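Local coordinates for putative glycerophosphodiester phosphodiesterase (Galdieria sulphuraria, PDB 2O55), which belongs to the glycerophosphodiester phosphodiesterase family and folds as a TIM-type alpha/beta barrel, at residues Phe197-His209 / Glu228-Leu240. Residues are numbered along the deposited sequence; the frame is centred on the assembly and turned at random.
Sequences FHYLTKEQVCTAH and EDWKKCLELQVDL
Phe-197 swings its ring out toward helix 228-236 because CG stands opposite the backbone N (chi1 -180°), while Cys-233 turns SG back beside its own N to meet it. The sulfur lies 3.7 Å from Phe-197 CE2, oblique to the ring, a Cys sulfur-aromatic contact. Farther along the ring, CZ rests on the CB of Asp-229 at 3.7 Å, and Lys-232 brings its CB to the ring edge. The carboxylate of Asp-229 has its own work, taking the backbone N-H of Ser-226 on OD2. In the middle, Leu-236 reaches across with both methyls: CD1 packs 3.9 Å from CD2 of Leu-200, and CD2 lies against the backbone where helix 202-209 begins, near Lys-202 N. The same CD2 of Leu-200 also touches CG1 of Val-238. One turn on, Val-205 sets its CG1 over the end of the other helix, 3.3 Å from the carbonyl O of Leu-236, just where Gln-237 leaves the helix with positive phi. The far end is polar. His-209 NE2 donates to Asp-239 OD2 at 2.8 Å, nearly straight at 171°; OD2 lies in the imidazole plane, and the N-H comes to it on the syn side, somewhat out of the carboxylate plane. The two helices cross at -43°, neighbours on the outside of the barrel, with strand 214-218 running between them in sequence and beneath them in the wall. That strand also supplies the backbone N-H of Val-215 to Asp-239 OD2. Two donors therefore grip one carboxylate oxygen, which probably favours a charged Asp-239, and the bond ties helix 202-209 to the turn leading into strand 240-243, beside an otherwise largely apolar seam.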
loop_
_atom_site.group_PDB
_atom_site.type_symbol
_atom_site.label_atom_id
_atom_site.label_comp_id
_atom_site.label_asym_id
_atom_site.label_seq_id
_atom_site.Cartn_x
_atom_site.Cartn_y
_atom_site.Cartn_z
ATOM N N PHE A 197 -14.000 -1.720 -1.556
ATOM C CA PHE A 197 -14.841 -2.144 -2.634
ATOM C C PHE A 197 -16.314 -2.097 -2.261
ATOM O O PHE A 197 -17.096 -1.549 -3.009
ATOM C CB PHE A 197 -14.432 -3.539 -3.093
ATOM C CG PHE A 197 -15.259 -4.078 -4.235
ATOM C CD1 PHE A 197 -16.024 -5.240 -4.072
ATOM C CD2 PHE A 197 -15.274 -3.440 -5.468
ATOM C CE1 PHE A 197 -16.780 -5.752 -5.122
ATOM C CE2 PHE A 197 -16.027 -3.948 -6.517
ATOM C CZ PHE A 197 -16.780 -5.102 -6.351
ATOM N N HIS A 198 -16.693 -2.642 -1.113
ATOM C CA HIS A 198 -18.102 -2.660 -0.701
ATOM C C HIS A 198 -18.752 -1.265 -0.555
ATOM O O HIS A 198 -19.966 -1.170 -0.645
ATOM C CB HIS A 198 -18.255 -3.515 0.572
ATOM C CG HIS A 198 -19.615 -3.465 1.215
ATOM N ND1 HIS A 198 -20.676 -4.244 0.791
ATOM C CD2 HIS A 198 -20.069 -2.771 2.292
ATOM C CE1 HIS A 198 -21.728 -4.014 1.561
ATOM N NE2 HIS A 198 -21.386 -3.126 2.481
ATOM N N TYR A 199 -17.955 -0.204 -0.363
ATOM C CA TYR A 199 -18.438 1.180 -0.151
ATOM C C TYR A 199 -18.090 2.137 -1.289
ATOM O O TYR A 199 -17.617 3.274 -1.033
ATOM C CB TYR A 199 -17.771 1.797 1.077
ATOM C CG TYR A 199 -17.940 1.055 2.359
ATOM C CD1 TYR A 199 -17.058 0.028 2.726
ATOM C CD2 TYR A 199 -18.962 1.401 3.236
ATOM C CE1 TYR A 199 -17.222 -0.649 3.920
ATOM C CE2 TYR A 199 -19.132 0.736 4.426
ATOM C CZ TYR A 199 -18.266 -0.280 4.757
ATOM O OH TYR A 199 -18.467 -0.909 5.941
ATOM N N LEU A 200 -18.281 1.698 -2.536
ATOM C CA LEU A 200 -17.847 2.517 -3.684
ATOM C C LEU A 200 -18.868 2.619 -4.812
ATOM O O LEU A 200 -19.190 1.637 -5.469
ATOM C CB LEU A 200 -16.457 2.104 -4.208
ATOM C CG LEU A 200 -15.940 3.059 -5.308
ATOM C CD1 LEU A 200 -15.694 4.494 -4.796
ATOM C CD2 LEU A 200 -14.712 2.530 -6.043
ATOM N N THR A 201 -19.327 3.846 -5.028
ATOM C CA THR A 201 -20.363 4.211 -5.979
ATOM C C THR A 201 -19.759 4.616 -7.287
ATOM O O THR A 201 -18.676 5.171 -7.299
ATOM C CB THR A 201 -21.052 5.469 -5.486
ATOM O OG1 THR A 201 -21.305 5.334 -4.095
ATOM C CG2 THR A 201 -22.370 5.716 -6.202
ATOM N N LYS A 202 -20.479 4.367 -8.381
ATOM C CA LYS A 202 -20.230 5.021 -9.684
ATOM C C LYS A 202 -20.042 6.540 -9.524
ATOM O O LYS A 202 -19.094 7.114 -10.053
ATOM C CB LYS A 202 -21.405 4.793 -10.650
ATOM C CG LYS A 202 -21.778 3.319 -10.941
ATOM C CD LYS A 202 -22.063 3.092 -12.469
ATOM C CE LYS A 202 -20.753 3.314 -13.339
ATOM N NZ LYS A 202 -20.607 4.901 -13.662
ATOM N N GLU A 203 -20.956 7.171 -8.790
ATOM C CA GLU A 203 -20.947 8.606 -8.589
ATOM C C GLU A 203 -19.734 9.133 -7.814
ATOM O O GLU A 203 -19.262 10.229 -8.111
ATOM C CB GLU A 203 -22.272 9.064 -7.977
ATOM C CG GLU A 203 -22.255 10.402 -7.210
ATOM C CD GLU A 203 -22.104 10.241 -5.673
ATOM O OE1 GLU A 203 -21.209 10.909 -5.080
ATOM O OE2 GLU A 203 -22.881 9.455 -5.057
ATOM N N GLN A 204 -19.216 8.388 -6.840
ATOM C CA GLN A 204 -17.946 8.798 -6.194
ATOM C C GLN A 204 -16.734 8.805 -7.157
ATOM O O GLN A 204 -15.959 9.779 -7.197
ATOM C CB GLN A 204 -17.635 7.944 -4.979
ATOM C CG GLN A 204 -18.631 8.102 -3.861
ATOM C CD GLN A 204 -18.853 6.794 -3.149
ATOM O OE1 GLN A 204 -18.631 5.733 -3.720
ATOM N NE2 GLN A 204 -19.284 6.853 -1.909
ATOM N N VAL A 205 -16.591 7.739 -7.945
ATOM C CA VAL A 205 -15.591 7.703 -9.010
ATOM C C VAL A 205 -15.643 8.980 -9.883
ATOM O O VAL A 205 -14.610 9.550 -10.214
ATOM C CB VAL A 205 -15.700 6.394 -9.860
ATOM C CG1 VAL A 205 -14.558 6.292 -10.826
ATOM C CG2 VAL A 205 -15.692 5.170 -8.958
ATOM N N CYS A 206 -16.845 9.440 -10.221
ATOM C CA CYS A 206 -17.041 10.680 -11.008
ATOM C C CYS A 206 -16.657 11.959 -10.329
ATOM O O CYS A 206 -15.980 12.791 -10.922
ATOM C CB CYS A 206 -18.494 10.837 -11.398
ATOM S SG CYS A 206 -18.962 9.589 -12.537
ATOM N N THR A 207 -17.171 12.137 -9.118
ATOM C CA THR A 207 -16.795 13.244 -8.272
ATOM C C THR A 207 -15.292 13.333 -8.299
ATOM O O THR A 207 -14.739 14.386 -8.619
ATOM C CB THR A 207 -17.252 13.015 -6.818
ATOM O OG1 THR A 207 -18.649 12.729 -6.815
ATOM C CG2 THR A 207 -16.976 14.246 -5.941
ATOM N N ALA A 208 -14.641 12.211 -7.994
ATOM C CA ALA A 208 -13.193 12.167 -7.934
ATOM C C ALA A 208 -12.543 12.495 -9.288
ATOM O O ALA A 208 -11.533 13.192 -9.345
ATOM C CB ALA A 208 -12.734 10.822 -7.395
ATOM N N HIS A 209 -13.136 12.004 -10.374
ATOM C CA HIS A 209 -12.539 12.187 -11.695
ATOM C C HIS A 209 -12.721 13.582 -12.229
ATOM O O HIS A 209 -11.858 14.072 -12.965
ATOM C CB HIS A 209 -13.051 11.169 -12.708
ATOM C CG HIS A 209 -12.367 9.852 -12.611
ATOM N ND1 HIS A 209 -12.971 8.667 -12.971
ATOM C CD2 HIS A 209 -11.132 9.524 -12.164
ATOM C CE1 HIS A 209 -12.127 7.669 -12.772
ATOM N NE2 HIS A 209 -11.007 8.162 -12.271
ATOM N N GLU A 228 -16.230 -11.735 -10.631
ATOM C CA GLU A 228 -17.478 -11.021 -10.428
ATOM C C GLU A 228 -17.269 -9.562 -9.985
ATOM O O GLU A 228 -18.001 -8.656 -10.402
ATOM C CB GLU A 228 -18.340 -11.774 -9.423
ATOM C CG GLU A 228 -19.831 -11.558 -9.644
ATOM C CD GLU A 228 -20.270 -11.829 -11.102
ATOM O OE1 GLU A 228 -19.886 -12.888 -11.658
ATOM O OE2 GLU A 228 -20.997 -10.990 -11.697
ATOM N N ASP A 229 -16.246 -9.350 -9.166
ATOM C CA ASP A 229 -15.977 -8.055 -8.561
ATOM C C ASP A 229 -15.242 -7.160 -9.539
ATOM O O ASP A 229 -15.508 -5.955 -9.667
ATOM C CB ASP A 229 -15.138 -8.255 -7.302
ATOM C CG ASP A 229 -15.682 -9.350 -6.421
ATOM O OD1 ASP A 229 -16.925 -9.401 -6.235
ATOM O OD2 ASP A 229 -14.873 -10.175 -5.939
ATOM N N TRP A 230 -14.304 -7.770 -10.233
ATOM C CA TRP A 230 -13.551 -7.098 -11.257
ATOM C C TRP A 230 -14.454 -6.563 -12.344
ATOM O O TRP A 230 -14.201 -5.497 -12.881
ATOM C CB TRP A 230 -12.534 -8.079 -11.811
ATOM C CG TRP A 230 -11.662 -8.604 -10.715
ATOM C CD1 TRP A 230 -11.383 -7.981 -9.526
ATOM C CD2 TRP A 230 -10.943 -9.832 -10.705
ATOM N NE1 TRP A 230 -10.539 -8.753 -8.778
ATOM C CE2 TRP A 230 -10.249 -9.895 -9.476
ATOM C CE3 TRP A 230 -10.812 -10.884 -11.610
ATOM C CZ2 TRP A 230 -9.434 -10.976 -9.129
ATOM C CZ3 TRP A 230 -10.010 -11.961 -11.263
ATOM C CH2 TRP A 230 -9.333 -11.999 -10.034
ATOM N N LYS A 231 -15.513 -7.310 -12.643
ATOM C CA LYS A 231 -16.540 -6.882 -13.569
ATOM C C LYS A 231 -17.131 -5.566 -13.102
ATOM O O LYS A 231 -17.250 -4.637 -13.888
ATOM C CB LYS A 231 -17.612 -7.965 -13.734
ATOM C CG LYS A 231 -17.502 -8.724 -15.069
ATOM C CD LYS A 231 -17.936 -10.193 -14.986
ATOM C CE LYS A 231 -18.249 -10.774 -16.363
ATOM N NZ LYS A 231 -19.704 -10.692 -16.719
ATOM N N LYS A 232 -17.459 -5.473 -11.817
ATOM C CA LYS A 232 -17.995 -4.235 -11.245
ATOM C C LYS A 232 -16.945 -3.126 -11.231
ATOM O O LYS A 232 -17.236 -1.983 -11.589
ATOM C CB LYS A 232 -18.555 -4.468 -9.837
ATOM C CG LYS A 232 -19.245 -3.243 -9.204
ATOM C CD LYS A 232 -20.490 -2.777 -10.036
ATOM C CE LYS A 232 -21.394 -1.777 -9.282
ATOM N NZ LYS A 232 -22.022 -2.378 -8.066
ATOM N N CYS A 233 -15.722 -3.452 -10.826
ATOM C CA CYS A 233 -14.626 -2.493 -10.925
ATOM C C CYS A 233 -14.557 -1.779 -12.264
ATOM O O CYS A 233 -14.490 -0.570 -12.277
ATOM C CB CYS A 233 -13.305 -3.156 -10.601
ATOM S SG CYS A 233 -13.146 -3.483 -8.815
ATOM N N LEU A 234 -14.597 -2.522 -13.373
ATOM C CA LEU A 234 -14.656 -1.933 -14.716
ATOM C C LEU A 234 -15.890 -1.057 -14.940
ATOM O O LEU A 234 -15.768 0.056 -15.447
ATOM C CB LEU A 234 -14.634 -3.000 -15.804
ATOM C CG LEU A 234 -13.438 -3.919 -16.053
ATOM C CD1 LEU A 234 -13.496 -4.446 -17.477
ATOM C CD2 LEU A 234 -12.158 -3.181 -15.860
ATOM N N GLU A 235 -17.072 -1.553 -14.582
ATOM C CA GLU A 235 -18.281 -0.736 -14.600
ATOM C C GLU A 235 -18.067 0.590 -13.879
ATOM O O GLU A 235 -18.426 1.641 -14.394
ATOM C CB GLU A 235 -19.476 -1.504 -14.011
ATOM C CG GLU A 235 -19.805 -2.786 -14.812
ATOM C CD GLU A 235 -21.242 -3.335 -14.614
ATOM O OE1 GLU A 235 -22.208 -2.555 -14.395
ATOM O OE2 GLU A 235 -21.409 -4.573 -14.712
ATOM N N LEU A 236 -17.442 0.533 -12.709
ATOM C CA LEU A 236 -17.105 1.729 -11.935
ATOM C C LEU A 236 -16.117 2.663 -12.624
ATOM O O LEU A 236 -16.142 3.859 -12.389
ATOM C CB LEU A 236 -16.496 1.320 -10.609
ATOM C CG LEU A 236 -17.444 0.750 -9.578
ATOM C CD1 LEU A 236 -16.620 0.154 -8.441
ATOM C CD2 LEU A 236 -18.362 1.843 -9.079
ATOM N N GLN A 237 -15.224 2.105 -13.440
ATOM C CA GLN A 237 -14.196 2.871 -14.152
ATOM C C GLN A 237 -13.106 3.441 -13.225
ATOM O O GLN A 237 -12.569 4.518 -13.469
ATOM C CB GLN A 237 -14.826 3.983 -15.018
ATOM C CG GLN A 237 -15.644 3.522 -16.238
ATOM C CD GLN A 237 -14.958 3.863 -17.569
ATOM O OE1 GLN A 237 -13.952 3.238 -17.947
ATOM N NE2 GLN A 237 -15.510 4.855 -18.296
ATOM N N VAL A 238 -12.779 2.702 -12.170
ATOM C CA VAL A 238 -11.634 3.001 -11.302
ATOM C C VAL A 238 -10.324 2.965 -12.085
ATOM O O VAL A 238 -10.258 2.353 -13.158
ATOM C CB VAL A 238 -11.535 1.994 -10.139
ATOM C CG1 VAL A 238 -12.842 1.977 -9.381
ATOM C CG2 VAL A 238 -11.199 0.588 -10.641
ATOM N N ASP A 239 -9.290 3.605 -11.537
ATOM C CA ASP A 239 -7.961 3.678 -12.161
ATOM C C ASP A 239 -7.047 2.524 -11.772
ATOM O O ASP A 239 -6.249 2.053 -12.578
ATOM C CB ASP A 239 -7.313 5.011 -11.816
ATOM C CG ASP A 239 -8.157 6.181 -12.276
ATOM O OD1 ASP A 239 -8.333 6.365 -13.515
ATOM O OD2 ASP A 239 -8.675 6.905 -11.402
ATOM N N LEU A 240 -7.162 2.068 -10.528
ATOM C CA LEU A 240 -6.294 1.007 -10.035
ATOM C C LEU A 240 -7.128 0.084 -9.170
ATOM O O LEU A 240 -8.202 0.465 -8.670
ATOM C CB LEU A 240 -5.090 1.565 -9.260
ATOM C CG LEU A 240 -4.110 2.571 -9.927
ATOM C CD1 LEU A 240 -4.385 4.042 -9.607
ATOM C CD2 LEU A 240 -2.716 2.264 -9.523
#